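Local coordinates for protein rubisco operon transcriptional regulator (Synechocystis sp., PDB 5Y2W) that acts as a LysR-type global transcriptional repressor, binding 2-phosphoglycolate through its regulatory domain to coordinate carbon and nitrogen metabolism, at the interface of chains A and B. Numbering follows the deposited sequence. Chains: chain A/B, Rubisco operon transcriptional regulator.

The interface of chains A and B. Residues chain A 33, 36-40; chain B 135, 137-138.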
ATOM      1  N   ILE A  33       5.269 -19.220  10.218  1.00 62.13           N
ATOM      2  CA  ILE A  33       5.660 -20.056   9.090  1.00 65.67           C
ATOM      3  C   ILE A  33       6.883 -20.921   9.363  1.00 65.47           C
ATOM      4  O   ILE A  33       7.060 -21.962   8.712  1.00 62.98           O
ATOM      5  CB  ILE A  33       5.849 -19.127   7.886  1.00 77.30           C
ATOM      6  CG1 ILE A  33       4.496 -18.546   7.536  1.00 80.91           C
ATOM      7  CG2 ILE A  33       6.523 -19.777   6.692  1.00 80.64           C
ATOM      8  CD1 ILE A  33       4.644 -17.432   6.547  1.00 96.59           C
ATOM      9  N   TYR A  36       5.307 -23.821  11.177  1.00 77.62           N
ATOM     10  CA  TYR A  36       4.561 -24.718  10.286  1.00 72.97           C
ATOM     11  C   TYR A  36       5.098 -24.511   8.895  1.00 71.75           C
ATOM     12  O   TYR A  36       4.550 -23.741   8.123  1.00 72.37           O
ATOM     13  CB  TYR A  36       3.048 -24.441  10.336  1.00 70.47           C
ATOM     14  CG  TYR A  36       2.484 -24.481  11.733  1.00 71.44           C
ATOM     15  CD1 TYR A  36       2.125 -25.684  12.329  1.00 70.84           C
ATOM     16  CD2 TYR A  36       2.339 -23.316  12.478  1.00 73.05           C
ATOM     17  CE1 TYR A  36       1.622 -25.723  13.630  1.00 72.37           C
ATOM     18  CE2 TYR A  36       1.848 -23.335  13.781  1.00 73.92           C
ATOM     19  CZ  TYR A  36       1.486 -24.545  14.358  1.00 78.19           C
ATOM     20  OH  TYR A  36       0.984 -24.566  15.643  1.00 69.04           O
ATOM     21  N   PRO A  37       6.207 -25.179   8.585  1.00 75.44           N
ATOM     22  CA  PRO A  37       6.837 -25.054   7.271  1.00 73.37           C
ATOM     23  C   PRO A  37       6.050 -25.625   6.087  1.00 76.87           C
ATOM     24  O   PRO A  37       6.418 -25.383   4.921  1.00 75.89           O
ATOM     25  CB  PRO A  37       8.161 -25.804   7.455  1.00 79.31           C
ATOM     26  CG  PRO A  37       8.461 -25.682   8.907  1.00 77.88           C
ATOM     27  CD  PRO A  37       7.117 -25.775   9.577  1.00 74.42           C
ATOM     28  N   GLY A  38       4.994 -26.387   6.350  1.00 71.82           N
ATOM     29  CA  GLY A  38       4.155 -26.865   5.256  1.00 74.09           C
ATOM     30  C   GLY A  38       3.157 -25.828   4.756  1.00 79.32           C
ATOM     31  O   GLY A  38       2.656 -25.931   3.635  1.00 80.63           O
ATOM     32  N   ILE A  39       2.880 -24.821   5.583  1.00 72.85           N
ATOM     33  CA  ILE A  39       1.774 -23.914   5.327  1.00 80.81           C
ATOM     34  C   ILE A  39       2.120 -22.759   4.366  1.00 77.53           C
ATOM     35  O   ILE A  39       3.039 -21.955   4.587  1.00 72.75           O
ATOM     36  CB  ILE A  39       1.181 -23.369   6.648  1.00 83.98           C
ATOM     37  CG1 ILE A  39       0.844 -24.526   7.595  1.00 87.96           C
ATOM     38  CG2 ILE A  39      -0.071 -22.544   6.385  1.00 86.34           C
ATOM     39  CD1 ILE A  39       0.029 -25.633   6.953  1.00 96.45           C
ATOM     40  N   GLU A  40       1.346 -22.697   3.295  1.00 65.39           N
ATOM     41  CA  GLU A  40       1.388 -21.591   2.373  1.00 65.31           C
ATOM     42  C   GLU A  40       0.359 -20.525   2.805  1.00 63.12           C
ATOM     43  O   GLU A  40      -0.733 -20.853   3.301  1.00 65.90           O
ATOM     44  CB  GLU A  40       1.128 -22.106   0.953  1.00 65.65           C
ATOM     45  CG  GLU A  40       2.118 -23.189   0.549  1.00 67.17           C
ATOM     46  CD  GLU A  40       1.993 -23.573  -0.897  1.00 71.73           C
ATOM     47  OE1 GLU A  40       0.972 -23.257  -1.520  1.00 75.35           O
ATOM     48  OE2 GLU A  40       2.924 -24.196  -1.425  1.00 88.72           O
TER
ATOM     49  N   ARG B 135      11.408 -21.258  -4.373  1.00 44.44           N
ATOM     50  CA  ARG B 135      10.509 -21.863  -3.405  1.00 46.96           C
ATOM     51  C   ARG B 135       9.548 -20.801  -2.871  1.00 41.28           C
ATOM     52  O   ARG B 135       9.923 -19.891  -2.168  1.00 35.37           O
ATOM     53  CB  ARG B 135      11.333 -22.476  -2.278  1.00 53.79           C
ATOM     54  CG  ARG B 135      10.499 -23.300  -1.326  1.00 65.58           C
ATOM     55  CD  ARG B 135      11.326 -24.228  -0.436  1.00 73.72           C
ATOM     56  NE  ARG B 135      10.483 -25.084   0.430  1.00 77.46           N
ATOM     57  CZ  ARG B 135       9.979 -24.728   1.616  1.00 76.81           C
ATOM     58  NH1 ARG B 135      10.217 -23.527   2.125  1.00 89.12           N
ATOM     59  NH2 ARG B 135       9.231 -25.577   2.309  1.00 83.17           N
ATOM     60  N   ARG B 137       6.263 -19.814  -0.668  1.00 54.30           N
ATOM     61  CA  ARG B 137       5.184 -20.131   0.263  1.00 61.19           C
ATOM     62  C   ARG B 137       4.339 -18.915   0.724  1.00 58.94           C
ATOM     63  O   ARG B 137       3.296 -19.079   1.352  1.00 59.66           O
ATOM     64  CB  ARG B 137       5.774 -20.924   1.434  1.00 65.99           C
ATOM     65  CG  ARG B 137       6.152 -22.343   0.998  1.00 75.45           C
ATOM     66  CD  ARG B 137       6.245 -23.270   2.181  1.00 89.48           C
ATOM     67  NE  ARG B 137       7.292 -22.797   3.100  1.00 92.43           N
ATOM     68  CZ  ARG B 137       7.123 -22.403   4.372  1.00 87.81           C
ATOM     69  NH1 ARG B 137       8.199 -22.009   5.060  1.00 85.06           N
ATOM     70  NH2 ARG B 137       5.921 -22.380   4.973  1.00 76.77           N
ATOM     71  N   LEU B 138       4.801 -17.707   0.400  1.00 51.82           N
ATOM     72  CA  LEU B 138       4.134 -16.477   0.751  1.00 43.33           C
ATOM     73  C   LEU B 138       3.808 -15.750  -0.516  1.00 45.06           C
ATOM     74  O   LEU B 138       4.693 -15.452  -1.311  1.00 45.42           O
ATOM     75  CB  LEU B 138       5.030 -15.598   1.597  1.00 44.19           C
ATOM     76  CG  LEU B 138       5.434 -16.143   2.958  1.00 49.71           C
ATOM     77  CD1 LEU B 138       6.355 -15.201   3.687  1.00 46.61           C
ATOM     78  CD2 LEU B 138       4.171 -16.367   3.772  1.00 57.70           C
TER
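B:Arg137 donates a hydrogen bond from its guanidinium NH2 to the backbone carbonyl A:Ile39 O, 2.9 Å away, in a two-fold symmetric interface of regulatory domains, probably the dimer contact expected of a LysR-type regulator; exchanging the chains gives its twin. The bond is bent, 131° at the hydrogen, and the donor lies above the carbonyl plane. Arginine suits this place because its long chain and several N-H groups reach a main-chain acceptor on the partner. The A:Pro37 carbonyl covers one guanidinium face, its C offset toward the rim and its O 3.1 Å from B:Arg137 CZ. That O is 3.0 Å from B:Arg137 NH2, but the N-H points elsewhere, so the contact is probably electrostatic. The branched methyl A:Ile33 CG2, from the end of helix 24-35, meets the rim between NH1 and NH2, displaced to the face opposite A:Pro37 and 3.6 Å from B:Arg137 CZ. The bend at chi3 (-61°) turns the guanidinium back toward A:Ile33 and brings NH2 within reach of A:Ile39 O. An alanine in place of B:Arg137 would probably leave A:Ile39 O without this cross-subunit donor and open a gap between A:Ile33 and A:Pro37. Next to the guanidinium, A:Ile33 CD1 meets B:Leu138 tip to tip, 3.9 Å from its CG; the closer approach to CD2 is doubtful. Beside the B:Arg137 backbone, A:Glu40 crosses its side chain at about a right angle; carboxylate OE2 remains 6.4 Å from B:Arg137 NE, while aliphatic A:Glu40 CG lies 4.1 Å from B:Arg137 CG.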